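Local coordinates for cell division control protein 45 cdc45 putative (Entamoeba histolytica, PDB 6CC2) that probably serves as the Cdc45 component of the CMG (Cdc45-MCM-GINS) helicase that unwinds DNA at eukaryotic replication forks, at residues C38-I41 with L42-M45; P57-N60 with Y61-S65; Q307-Y310 with K311-S314; E380-K383 with L384-T388; A398-I401 with E402-N406. All coordinates share one frame; numbering follows the deposited sequence.

In the fold
All five contacts are local, each between residues three to five apart, so along the chain they run in series and none nests or crosses. Contact 1 lies on helix 33-48, the crossover helix between parallel strands 24-29 and 53-57. Contact 2 comes after the next strand, where the chain leaves 53-57 for helix 61-71. Contact 3 folds the loop 307-314 between helices 303-306 and 315-331. Contact 4 takes in the C-terminal end of helix 374-385 and the loop just after it, and contact 5 the following helix, 393-417. Contacts 1 and 4 touch, with Lys40 packing on Phe382 and Leu385, which ties a helix of the N-terminal sheet region to one far along the sequence.

Contact 1 of 5, residues C38-I41 with L42-M45; sequences CYKI and LSMM. With EDO (1,2-ethanediol), chain J.
Cys38 begins the contact by accepting from Leu42 N through its backbone O, and its SG rests 3.9 Å from Leu42 CD1, two small apolar ends one helical turn apart. Tyr39 O takes the N-H of Ser43 N at 2.7 Å, while the Tyr39 ring stands obliquely to Ser43 CB. O1 of a bound ethanediol lies at the ring edge, in its plane, hydrogen-bonded to Tyr39 OH at 2.5 Å. Lys40 O is gripped twice from the same face of its plane, by Met44 N at 2.9 Å and by Ser43 OG at 2.6 Å. The hydroxyl gets there because chi1 of 71° sets OG between the backbone N and the carbonyl carbon of Ser43. A water joins Ser43 OG to Lys40 NZ, which also bonds Ser386 OG. Ile41 CG2 lies 4.2 Å from CE of selenomethionine Met45, the side chains crossing at a slant; Ile41 packs on Ala186 of helix 182-192 and Met200 of helix 199-213, Met45 on Ala190 of helix 182-192. Serine suits this buried position because it can spend its proton on its own helix. The positive charge of Lys40 is probably solvated by neutral acceptors, the water and a serine hydroxyl.

Contact 2 of 5, residues P57-N60 with Y61-S65; sequences PVNN and YETLS
Asn60 caps the helix that starts at Tyr61: its OD1 accepts from Thr63 N at 2.8 Å, with the N-H pointing almost straight at it (164°) and nearly in line with the amide C=O. This is the classic N-cap bond, in which a side-chain carbonyl takes the place of the missing preceding turn. A chi1 of 57° folds the Asn60 amide in over its own main chain, and so toward the start of the helix. The same OD1 lies 3.0 Å from Glu62 N. Asn60 also gives its own carbonyl to the helix, Leu64 N reaching Asn60 O at 3.2 Å. Its ND2 donates to the carbonyl of Lys515. A second asparagine works alongside: Thr63 OG1 donates to Asn59 OD1 at 3.0 Å, the two side chains crossing at about a right angle. Asn59 has a second deposited conformer, so this link may not be permanent. Asparagine, short and polar, suits the cap position, where a backbone N-H lacks a helical partner, while Thr63 gives its hydroxyl to the asparagine before the cap. Further in, Val58 points toward the helix and sets CG1 3.8 Å from Leu64 CA and 4.1 Å from Thr63 CG2. Val58 and Leu64 both rest on Tyr28 of strand 24-29, next to the outermost strand 53-57 in the parallel sheet. Leu64 also touches Leu95 of helix 91-95, and Tyr61 stands edge-to-face with Phe517, its OH bonded to Ala86 N.

Contact 3 of 5, residues Q307-Y310 with K311-S314; sequences QQSY and KTMS
Tyr310 and selenomethionine Met313 meet where the methyl CE comes up obliquely to the ring, 3.7 Å from Tyr310 CE1. The ring also makes a cation-pi contact with Lys318 of the next helix. The other flat group, the amide of Gln308, sends its NE2 to Thr312 OG1 at 2.8 Å, with the oxygen only 7° out of the amide plane and the N-H fairly straight at 157°. That hydroxyl passes the chain of bonds on, donating to Ser309 O at 3.1 Å; chi1 of 61° swings OG1 back over the turn. Ser309 O is therefore a hub: it also accepts Thr312 N at 3.0 Å, from well above its plane, and Met313 N at 3.0 Å, nearly head-on. The first bond spans three residues, as in a beta turn, and the second four, so the loop makes a single helix-like turn. Threonine fits because its hydroxyl can accept one hydrogen bond and donate another. The turn joins helix 303-306 to helix 315-331. Ser314 N-caps the latter through Met317 N, and its own N bonds Gln305 OE1. Met313 packs on Leu267 of helix 267-273, while Lys311 extends to Ser351.

Contact 4 of 5, residues E380-K383 with L384-T388; sequences EGFK and LLSST
The carbonyl oxygen of Phe382 is held by Ser386 with both of its donors: OG at 2.8 Å and backbone N at 2.9 Å. They arrive from opposite faces of the carbonyl plane, so the oxygen is bracketed by a single residue one turn on. With chi1 of -60° the serine hydroxyl lies beside its own backbone N and folds back along the helix, which is what makes the double grip possible. Ser386 OG also hangs 3.7 Å above one face of the Phe382 ring, displaced toward the rim. Serine is apt here, being short enough to fit over a phenyl face while still reaching the backbone. Ordinary helical bonds precede this point. Leu384 N bonds Glu380 O, and Leu385 N bonds Gly381 O at 2.9 Å. Leu385 CB is seated 3.4 Å from Gly381 O. Beyond Ser386 the regular pattern gives way: Ser387 N turns to Leu384 O at 2.9 Å, three residues back, and Ser387 takes an extended backbone that leads the chain off the helix. Ser387 OG reaches on to Thr389 O. The ring of Phe382 stands edge-to-face with Trp379 and packs, with Leu385, against Ile36 and Lys40 of helix 33-48, to which Ser386 adds a polar link. Leu384 faces Ile361 and Ile364 of helix 354-364, while Leu385 also meets Tyr203 and Ile206 of helix 199-213.

Contact 5 of 5, residues A398-I401 with E402-N406; sequences AKCI and ESNKN
Ile401 lies side by side with Lys405, the two side chains running the same way and CG2 of the isoleucine 3.7 Å from CD of the lysine. Only the aliphatic part of Lys405 is used for this, so its charged end can stay at the surface. Beneath them Lys405 N bonds Ile401 O at 2.9 Å in the usual helical manner. A more distinctive pairing is that of Cys400 with Asn404. Cys400 O accepts twice from the asparagine, from the backbone N at 3.0 Å and from ND2 at 2.9 Å, the two donors coming from opposite faces of the carbonyl plane. The carbonyl oxygen sits in the amide plane of Asn404, 7° out, and the N-H is nearly straight at 165°. A chi1 of -84° turns the amide toward the preceding turn, which also brings ND2 to 3.6 Å from Cys400 SG. The other end of the amide, OD1, accepts from Arg275, so both its atoms are engaged and its rotation is fixed. Asparagine suits a buried spot that needs a donor on one side and an acceptor on the other. One residue earlier, Ser403 N bonds Lys399 O at 2.9 Å. Lys399 extends from helix 393-417 to the carbonyl of Thr366, just past helix 354-364. On the inner side Cys400 touches Leu261, Asn404 meets Met260, and Ile401 packs on Trp265, all in the loop before helix 267-273.

Contact 1 of 5, residues C38-I41 with L42-M45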
loop_
_atom_site.group_PDB
_atom_site.type_symbol
_atom_site.label_atom_id
_atom_site.label_comp_id
_atom_site.label_asym_id
_atom_site.label_seq_id
_atom_site.Cartn_x
_atom_site.Cartn_y
_atom_site.Cartn_z
ATOM N N CYS A 38 -6.810 8.948 5.507
ATOM C CA CYS A 38 -7.794 9.940 5.101
ATOM C C CYS A 38 -9.066 9.805 5.927
ATOM O O CYS A 38 -9.555 10.784 6.504
ATOM C CB CYS A 38 -8.064 9.793 3.600
ATOM S SG CYS A 38 -9.260 10.970 2.922
ATOM N N TYR A 39 -9.586 8.583 6.039
ATOM C CA TYR A 39 -10.736 8.344 6.895
ATOM C C TYR A 39 -10.495 8.857 8.313
ATOM O O TYR A 39 -11.363 9.489 8.911
ATOM C CB TYR A 39 -11.059 6.853 6.950
ATOM C CG TYR A 39 -12.269 6.558 7.791
ATOM C CD1 TYR A 39 -12.145 6.345 9.167
ATOM C CD2 TYR A 39 -13.534 6.537 7.249
ATOM C CE1 TYR A 39 -13.236 6.106 9.955
ATOM C CE2 TYR A 39 -14.629 6.296 8.030
ATOM C CZ TYR A 39 -14.483 6.089 9.385
ATOM O OH TYR A 39 -15.592 5.849 10.187
ATOM N N LYS A 40 -9.331 8.538 8.887
ATOM C CA LYS A 40 -9.034 8.931 10.266
ATOM C C LYS A 40 -9.091 10.444 10.431
ATOM O O LYS A 40 -9.735 10.959 11.364
ATOM C CB LYS A 40 -7.640 8.388 10.656
ATOM C CG LYS A 40 -7.138 8.798 12.035
ATOM C CD LYS A 40 -8.039 8.295 13.128
ATOM C CE LYS A 40 -7.487 8.617 14.503
ATOM N NZ LYS A 40 -8.398 8.109 15.592
ATOM N N ILE A 41 -8.449 11.174 9.518
ATOM C CA ILE A 41 -8.386 12.630 9.640
ATOM C C ILE A 41 -9.773 13.248 9.484
ATOM O O ILE A 41 -10.171 14.135 10.248
ATOM C CB ILE A 41 -7.375 13.191 8.613
ATOM C CG1 ILE A 41 -5.965 12.765 9.016
ATOM C CG2 ILE A 41 -7.468 14.703 8.540
ATOM C CD1 ILE A 41 -4.863 13.193 8.035
ATOM N N LEU A 42 -10.529 12.801 8.471
ATOM C CA LEU A 42 -11.911 13.245 8.352
ATOM C C LEU A 42 -12.707 12.885 9.597
ATOM O O LEU A 42 -13.525 13.685 10.089
ATOM C CB LEU A 42 -12.565 12.647 7.117
ATOM C CG LEU A 42 -11.951 13.079 5.782
ATOM C CD1 LEU A 42 -12.515 12.186 4.671
ATOM C CD2 LEU A 42 -12.193 14.541 5.485
ATOM N N SER A 43 -12.516 11.672 10.113
ATOM C CA SER A 43 -13.330 11.245 11.243
ATOM C C SER A 43 -13.043 12.067 12.487
ATOM O O SER A 43 -13.934 12.267 13.314
ATOM C CB SER A 43 -13.116 9.759 11.516
ATOM O OG SER A 43 -11.825 9.542 12.067
HETATM N N MSE A 44 -11.826 12.564 12.644
HETATM C CA MSE A 44 -11.489 13.403 13.787
HETATM C C MSE A 44 -12.269 14.715 13.768
HETATM O O MSE A 44 -12.747 15.175 14.802
HETATM C CB MSE A 44 -9.990 13.697 13.818
HETATM C CG MSE A 44 -9.158 12.469 14.074
HETATM SE SE MSE A 44 -7.297 12.760 13.603
HETATM C CE MSE A 44 -6.764 13.915 15.105
HETATM N N MSE A 45 -12.356 15.325 12.588
HETATM C CA MSE A 45 -13.143 16.541 12.409
HETATM C C MSE A 45 -14.614 16.247 12.655
HETATM O O MSE A 45 -15.280 16.974 13.378
HETATM C CB MSE A 45 -12.945 17.094 11.000
HETATM C CG MSE A 45 -11.558 17.666 10.764
HETATM SE SE MSE A 45 -11.474 18.541 9.038
HETATM C CE MSE A 45 -10.892 17.007 7.978
HETATM C C1 EDO J . -14.533 5.866 13.757
HETATM O O1 EDO J . -15.497 6.034 12.708
HETATM C C2 EDO J . -14.120 7.235 14.276
HETATM O O2 EDO J . -15.286 7.969 14.679
HETATM O O HOH W 1 -11.015 9.203 15.065
#

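Contact 2 of 5, residues P57-N60 with Y61-S65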
loop_
_atom_site.group_PDB
_atom_site.type_symbol
_atom_site.label_atom_id
_atom_site.label_comp_id
_atom_site.label_asym_id
_atom_site.label_seq_id
_atom_site.Cartn_x
_atom_site.Cartn_y
_atom_site.Cartn_z
ATOM N N PRO A 57 -15.782 -0.375 4.078
ATOM C CA PRO A 57 -14.563 -0.883 3.405
ATOM C C PRO A 57 -14.936 -1.609 2.119
ATOM O O PRO A 57 -15.691 -2.576 2.146
ATOM C CB PRO A 57 -13.941 -1.825 4.437
ATOM C CG PRO A 57 -14.547 -1.428 5.755
ATOM C CD PRO A 57 -15.968 -1.006 5.402
ATOM N N VAL A 58 -14.404 -1.139 0.993
ATOM C CA VAL A 58 -14.714 -1.726 -0.314
ATOM C C VAL A 58 -13.441 -2.275 -0.933
ATOM O O VAL A 58 -12.398 -1.616 -0.910
ATOM C CB VAL A 58 -15.372 -0.711 -1.272
ATOM C CG1 VAL A 58 -16.767 -0.355 -0.765
ATOM C CG2 VAL A 58 -14.492 0.546 -1.441
ATOM N N ASN A 59 -13.563 -3.469 -1.518
ATOM C CA ASN A 59 -12.453 -4.167 -2.149
ATOM C C ASN A 59 -12.477 -4.097 -3.675
ATOM O O ASN A 59 -11.472 -4.445 -4.301
ATOM C CB ASN A 59 -12.452 -5.644 -1.705
ATOM C CG ASN A 59 -13.788 -6.354 -1.959
ATOM O OD1 ASN A 59 -14.877 -5.783 -1.785
ATOM N ND2 ASN A 59 -13.709 -7.627 -2.347
ATOM N N ASN A 60 -13.592 -3.676 -4.273
ATOM C CA ASN A 60 -13.719 -3.548 -5.723
ATOM C C ASN A 60 -14.948 -2.696 -6.008
ATOM O O ASN A 60 -15.709 -2.346 -5.098
ATOM C CB ASN A 60 -13.792 -4.921 -6.393
ATOM C CG ASN A 60 -14.927 -5.765 -5.862
ATOM O OD1 ASN A 60 -16.108 -5.354 -5.904
ATOM N ND2 ASN A 60 -14.598 -6.972 -5.373
ATOM N N TYR A 61 -15.155 -2.373 -7.290
ATOM C CA TYR A 61 -16.263 -1.491 -7.628
ATOM C C TYR A 61 -17.611 -2.191 -7.607
ATOM O O TYR A 61 -18.652 -1.518 -7.473
ATOM C CB TYR A 61 -16.033 -0.831 -8.986
ATOM C CG TYR A 61 -14.978 0.234 -8.941
ATOM C CD1 TYR A 61 -15.135 1.355 -8.147
ATOM C CD2 TYR A 61 -13.824 0.130 -9.689
ATOM C CE1 TYR A 61 -14.175 2.336 -8.088
ATOM C CE2 TYR A 61 -12.848 1.109 -9.650
ATOM C CZ TYR A 61 -13.033 2.226 -8.846
ATOM O OH TYR A 61 -12.068 3.194 -8.763
ATOM N N GLU A 62 -17.633 -3.518 -7.738
ATOM C CA GLU A 62 -18.885 -4.245 -7.608
ATOM C C GLU A 62 -19.448 -4.088 -6.203
ATOM O O GLU A 62 -20.656 -3.873 -6.026
ATOM C CB GLU A 62 -18.676 -5.723 -7.938
ATOM C CG GLU A 62 -18.061 -5.986 -9.298
ATOM C CD GLU A 62 -17.964 -7.471 -9.605
ATOM O OE1 GLU A 62 -18.804 -8.243 -9.093
ATOM O OE2 GLU A 62 -17.044 -7.864 -10.354
ATOM N N THR A 63 -18.593 -4.242 -5.189
ATOM C CA THR A 63 -19.022 -4.068 -3.805
ATOM C C THR A 63 -19.476 -2.634 -3.554
ATOM O O THR A 63 -20.552 -2.395 -2.970
ATOM C CB THR A 63 -17.882 -4.439 -2.856
ATOM O OG1 THR A 63 -17.596 -5.832 -3.001
ATOM C CG2 THR A 63 -18.260 -4.145 -1.403
ATOM N N LEU A 64 -18.668 -1.671 -3.997
ATOM C CA LEU A 64 -19.041 -0.268 -3.870
ATOM C C LEU A 64 -20.435 -0.037 -4.442
ATOM O O LEU A 64 -21.298 0.553 -3.784
ATOM C CB LEU A 64 -17.994 0.610 -4.567
ATOM C CG LEU A 64 -18.194 2.122 -4.380
ATOM C CD1 LEU A 64 -16.868 2.874 -4.467
ATOM C CD2 LEU A 64 -19.158 2.689 -5.399
ATOM N N SER A 65 -20.679 -0.524 -5.658
ATOM C CA SER A 65 -21.965 -0.296 -6.312
ATOM C C SER A 65 -23.102 -0.961 -5.546
ATOM O O SER A 65 -24.183 -0.379 -5.397
ATOM C CB SER A 65 -21.908 -0.813 -7.749
ATOM O OG SER A 65 -23.136 -0.551 -8.412
#

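Contact 3 of 5, residues Q307-Y310 with K311-S314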
loop_
_atom_site.group_PDB
_atom_site.type_symbol
_atom_site.label_atom_id
_atom_site.label_comp_id
_atom_site.label_asym_id
_atom_site.label_seq_id
_atom_site.Cartn_x
_atom_site.Cartn_y
_atom_site.Cartn_z
ATOM N N GLN A 307 23.193 -10.323 13.629
ATOM C CA GLN A 307 21.991 -11.142 13.766
ATOM C C GLN A 307 21.296 -10.997 15.120
ATOM O O GLN A 307 20.272 -11.650 15.349
ATOM C CB GLN A 307 22.337 -12.610 13.520
ATOM C CG GLN A 307 22.718 -12.895 12.082
ATOM C CD GLN A 307 23.047 -14.355 11.849
ATOM O OE1 GLN A 307 23.384 -15.068 12.778
ATOM N NE2 GLN A 307 22.946 -14.793 10.602
ATOM N N GLN A 308 21.800 -10.157 16.004
ATOM C CA GLN A 308 21.016 -9.822 17.184
ATOM C C GLN A 308 20.146 -8.607 16.896
ATOM O O GLN A 308 20.270 -7.945 15.860
ATOM C CB GLN A 308 21.904 -9.579 18.388
ATOM C CG GLN A 308 22.738 -8.324 18.318
ATOM C CD GLN A 308 23.611 -8.180 19.556
ATOM O OE1 GLN A 308 24.725 -8.695 19.607
ATOM N NE2 GLN A 308 23.087 -7.494 20.571
ATOM N N SER A 309 19.207 -8.336 17.809
ATOM C CA SER A 309 18.325 -7.185 17.658
ATOM C C SER A 309 19.143 -5.917 17.412
ATOM O O SER A 309 20.153 -5.675 18.074
ATOM C CB SER A 309 17.470 -7.031 18.921
ATOM O OG SER A 309 17.018 -5.701 19.069
ATOM N N TYR A 310 18.722 -5.130 16.422
ATOM C CA TYR A 310 19.432 -3.895 16.105
ATOM C C TYR A 310 19.491 -2.968 17.305
ATOM O O TYR A 310 20.485 -2.248 17.497
ATOM C CB TYR A 310 18.752 -3.221 14.924
ATOM C CG TYR A 310 19.498 -2.014 14.384
ATOM C CD1 TYR A 310 20.599 -2.178 13.557
ATOM C CD2 TYR A 310 19.099 -0.734 14.689
ATOM C CE1 TYR A 310 21.268 -1.091 13.051
ATOM C CE2 TYR A 310 19.759 0.363 14.182
ATOM C CZ TYR A 310 20.855 0.168 13.374
ATOM O OH TYR A 310 21.532 1.262 12.872
ATOM N N LYS A 311 18.456 -2.985 18.152
ATOM C CA LYS A 311 18.465 -2.104 19.315
ATOM C C LYS A 311 19.573 -2.461 20.301
ATOM O O LYS A 311 20.049 -1.587 21.027
ATOM C CB LYS A 311 17.110 -2.127 20.011
ATOM C CG LYS A 311 16.064 -1.314 19.256
ATOM C CD LYS A 311 14.716 -1.273 19.966
ATOM C CE LYS A 311 13.731 -0.404 19.177
ATOM N NZ LYS A 311 12.395 -0.335 19.833
ATOM N N THR A 312 19.997 -3.723 20.349
ATOM C CA THR A 312 21.065 -4.103 21.263
ATOM C C THR A 312 22.423 -4.243 20.580
ATOM O O THR A 312 23.431 -4.364 21.273
ATOM C CB THR A 312 20.716 -5.410 21.987
ATOM O OG1 THR A 312 20.548 -6.467 21.044
ATOM C CG2 THR A 312 19.432 -5.242 22.796
HETATM N N MSE A 313 22.468 -4.206 19.252
HETATM C CA MSE A 313 23.751 -4.197 18.531
HETATM C C MSE A 313 24.526 -2.962 18.969
HETATM O O MSE A 313 23.965 -1.894 19.164
HETATM C CB MSE A 313 23.533 -4.223 17.026
HETATM C CG MSE A 313 24.795 -4.609 16.290
HETATM SE SE MSE A 313 24.575 -4.786 14.400
HETATM C CE MSE A 313 24.399 -2.905 13.904
ATOM N N SER A 314 25.831 -3.104 19.182
ATOM C CA SER A 314 26.600 -2.000 19.724
ATOM C C SER A 314 26.581 -0.814 18.764
ATOM O O SER A 314 26.493 -0.980 17.544
ATOM C CB SER A 314 28.042 -2.430 19.974
ATOM O OG SER A 314 28.750 -2.495 18.766
#

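Contact 4 of 5, residues E380-K383 with L384-T388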
loop_
_atom_site.group_PDB
_atom_site.type_symbol
_atom_site.label_atom_id
_atom_site.label_comp_id
_atom_site.label_asym_id
_atom_site.label_seq_id
_atom_site.Cartn_x
_atom_site.Cartn_y
_atom_site.Cartn_z
ATOM N N GLU A 380 -9.046 -3.078 12.121
ATOM C CA GLU A 380 -7.782 -3.377 12.774
ATOM C C GLU A 380 -6.719 -2.352 12.401
ATOM O O GLU A 380 -5.913 -1.943 13.251
ATOM C CB GLU A 380 -7.325 -4.787 12.416
ATOM C CG GLU A 380 -8.262 -5.886 12.892
ATOM C CD GLU A 380 -8.398 -5.921 14.416
ATOM O OE1 GLU A 380 -7.403 -5.640 15.117
ATOM O OE2 GLU A 380 -9.505 -6.221 14.909
ATOM N N GLY A 381 -6.661 -1.971 11.118
ATOM C CA GLY A 381 -5.689 -0.977 10.693
ATOM C C GLY A 381 -5.978 0.389 11.290
ATOM O O GLY A 381 -5.064 1.099 11.707
ATOM N N PHE A 382 -7.254 0.771 11.325
ATOM C CA PHE A 382 -7.679 2.026 11.959
ATOM C C PHE A 382 -7.295 2.061 13.431
ATOM O O PHE A 382 -6.814 3.090 13.934
ATOM C CB PHE A 382 -9.193 2.186 11.798
ATOM C CG PHE A 382 -9.759 3.413 12.462
ATOM C CD1 PHE A 382 -10.213 3.356 13.770
ATOM C CD2 PHE A 382 -9.850 4.616 11.777
ATOM C CE1 PHE A 382 -10.727 4.479 14.401
ATOM C CE2 PHE A 382 -10.397 5.751 12.415
ATOM C CZ PHE A 382 -10.817 5.672 13.708
ATOM N N LYS A 383 -7.530 0.961 14.140
ATOM C CA LYS A 383 -7.189 0.878 15.551
ATOM C C LYS A 383 -5.688 1.035 15.762
ATOM O O LYS A 383 -5.261 1.770 16.661
ATOM C CB LYS A 383 -7.667 -0.458 16.119
ATOM C CG LYS A 383 -7.306 -0.726 17.564
ATOM C CD LYS A 383 -7.655 -2.164 17.954
ATOM C CE LYS A 383 -7.396 -2.432 19.428
ATOM N NZ LYS A 383 -8.302 -1.638 20.305
ATOM N N LEU A 384 -4.872 0.375 14.936
ATOM C CA LEU A 384 -3.421 0.526 15.085
ATOM C C LEU A 384 -2.986 1.950 14.746
ATOM O O LEU A 384 -2.202 2.566 15.483
ATOM C CB LEU A 384 -2.671 -0.503 14.248
ATOM C CG LEU A 384 -1.149 -0.420 14.357
ATOM C CD1 LEU A 384 -0.702 -0.431 15.817
ATOM C CD2 LEU A 384 -0.449 -1.562 13.568
ATOM N N LEU A 385 -3.475 2.488 13.629
ATOM C CA LEU A 385 -3.159 3.867 13.266
ATOM C C LEU A 385 -3.462 4.810 14.420
ATOM O O LEU A 385 -2.687 5.740 14.704
ATOM C CB LEU A 385 -3.958 4.270 12.020
ATOM C CG LEU A 385 -3.760 5.687 11.514
ATOM C CD1 LEU A 385 -2.358 5.867 10.934
ATOM C CD2 LEU A 385 -4.830 5.972 10.460
ATOM N N SER A 386 -4.573 4.573 15.118
ATOM C CA SER A 386 -5.019 5.452 16.176
ATOM C C SER A 386 -4.261 5.260 17.479
ATOM O O SER A 386 -4.521 6.007 18.436
ATOM C CB SER A 386 -6.522 5.235 16.445
ATOM O OG SER A 386 -7.310 5.512 15.290
ATOM N N SER A 387 -3.352 4.303 17.551
ATOM C CA SER A 387 -2.683 4.018 18.809
ATOM C C SER A 387 -1.914 5.230 19.318
ATOM O O SER A 387 -1.244 5.932 18.550
ATOM C CB SER A 387 -1.714 2.837 18.652
ATOM O OG SER A 387 -1.134 2.566 19.927
ATOM N N THR A 388 -2.004 5.448 20.627
ATOM C CA THR A 388 -1.191 6.431 21.328
ATOM C C THR A 388 -0.063 5.784 22.109
ATOM O O THR A 388 0.629 6.476 22.846
ATOM C CB THR A 388 -2.061 7.268 22.268
ATOM O OG1 THR A 388 -2.637 6.410 23.249
ATOM C CG2 THR A 388 -3.167 7.976 21.481
#

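Contact 5 of 5, residues A398-I401 with E402-N406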
loop_
_atom_site.group_PDB
_atom_site.type_symbol
_atom_site.label_atom_id
_atom_site.label_comp_id
_atom_site.label_asym_id
_atom_site.label_seq_id
_atom_site.Cartn_x
_atom_site.Cartn_y
_atom_site.Cartn_z
ATOM N N ALA A 398 5.665 -7.817 13.820
ATOM C CA ALA A 398 5.871 -9.266 13.751
ATOM C C ALA A 398 5.222 -9.859 12.510
ATOM O O ALA A 398 5.814 -10.734 11.848
ATOM C CB ALA A 398 5.315 -9.939 15.005
ATOM N N LYS A 399 3.999 -9.416 12.187
ATOM C CA LYS A 399 3.322 -9.946 11.010
ATOM C C LYS A 399 4.094 -9.592 9.741
ATOM O O LYS A 399 4.268 -10.441 8.846
ATOM C CB LYS A 399 1.897 -9.412 10.921
ATOM C CG LYS A 399 1.073 -10.040 9.805
ATOM C CD LYS A 399 -0.380 -9.499 9.801
ATOM C CE LYS A 399 -1.196 -10.123 8.672
ATOM N NZ LYS A 399 -2.600 -9.596 8.645
ATOM N N CYS A 400 4.577 -8.350 9.657
ATOM C CA CYS A 400 5.350 -7.924 8.499
ATOM C C CYS A 400 6.637 -8.730 8.373
ATOM O O CYS A 400 7.019 -9.148 7.279
ATOM C CB CYS A 400 5.650 -6.415 8.629
ATOM S SG CYS A 400 6.449 -5.707 7.221
ATOM N N ILE A 401 7.343 -8.914 9.485
ATOM C CA ILE A 401 8.600 -9.648 9.464
ATOM C C ILE A 401 8.371 -11.094 9.038
ATOM O O ILE A 401 9.068 -11.624 8.169
ATOM C CB ILE A 401 9.280 -9.567 10.840
ATOM C CG1 ILE A 401 9.910 -8.174 11.020
ATOM C CG2 ILE A 401 10.315 -10.667 10.992
ATOM C CD1 ILE A 401 10.374 -7.889 12.440
ATOM N N GLU A 402 7.389 -11.750 9.647
ATOM C CA GLU A 402 7.113 -13.139 9.313
ATOM C C GLU A 402 6.717 -13.295 7.845
ATOM O O GLU A 402 7.204 -14.211 7.163
ATOM C CB GLU A 402 6.008 -13.690 10.219
ATOM C CG GLU A 402 5.676 -15.149 9.949
ATOM C CD GLU A 402 4.620 -15.693 10.889
ATOM O OE1 GLU A 402 4.120 -14.921 11.734
ATOM O OE2 GLU A 402 4.291 -16.894 10.784
ATOM N N SER A 403 5.836 -12.423 7.348
ATOM C CA SER A 403 5.397 -12.532 5.959
ATOM C C SER A 403 6.571 -12.354 5.009
ATOM O O SER A 403 6.735 -13.118 4.055
ATOM C CB SER A 403 4.302 -11.507 5.665
ATOM O OG SER A 403 3.134 -11.764 6.442
ATOM N N ASN A 404 7.393 -11.334 5.237
ATOM C CA ASN A 404 8.508 -11.090 4.340
ATOM C C ASN A 404 9.542 -12.214 4.397
ATOM O O ASN A 404 10.117 -12.572 3.365
ATOM C CB ASN A 404 9.127 -9.724 4.644
ATOM C CG ASN A 404 8.381 -8.598 3.947
ATOM O OD1 ASN A 404 8.598 -8.339 2.764
ATOM N ND2 ASN A 404 7.473 -7.963 4.654
ATOM N N LYS A 405 9.772 -12.825 5.569
ATOM C CA LYS A 405 10.693 -13.956 5.621
ATOM C C LYS A 405 10.169 -15.122 4.788
ATOM O O LYS A 405 10.933 -15.779 4.078
ATOM C CB LYS A 405 10.922 -14.375 7.068
ATOM C CG LYS A 405 11.783 -13.356 7.826
ATOM C CD LYS A 405 11.811 -13.614 9.327
ATOM C CE LYS A 405 12.670 -14.781 9.685
ATOM N NZ LYS A 405 12.867 -14.848 11.163
ATOM N N ASN A 406 8.863 -15.382 4.864
ATOM C CA ASN A 406 8.275 -16.478 4.104
ATOM C C ASN A 406 8.280 -16.183 2.607
ATOM O O ASN A 406 8.611 -17.063 1.793
ATOM C CB ASN A 406 6.848 -16.730 4.593
ATOM C CG ASN A 406 6.207 -17.914 3.917
ATOM O OD1 ASN A 406 6.887 -18.851 3.500
ATOM N ND2 ASN A 406 4.883 -17.877 3.797
#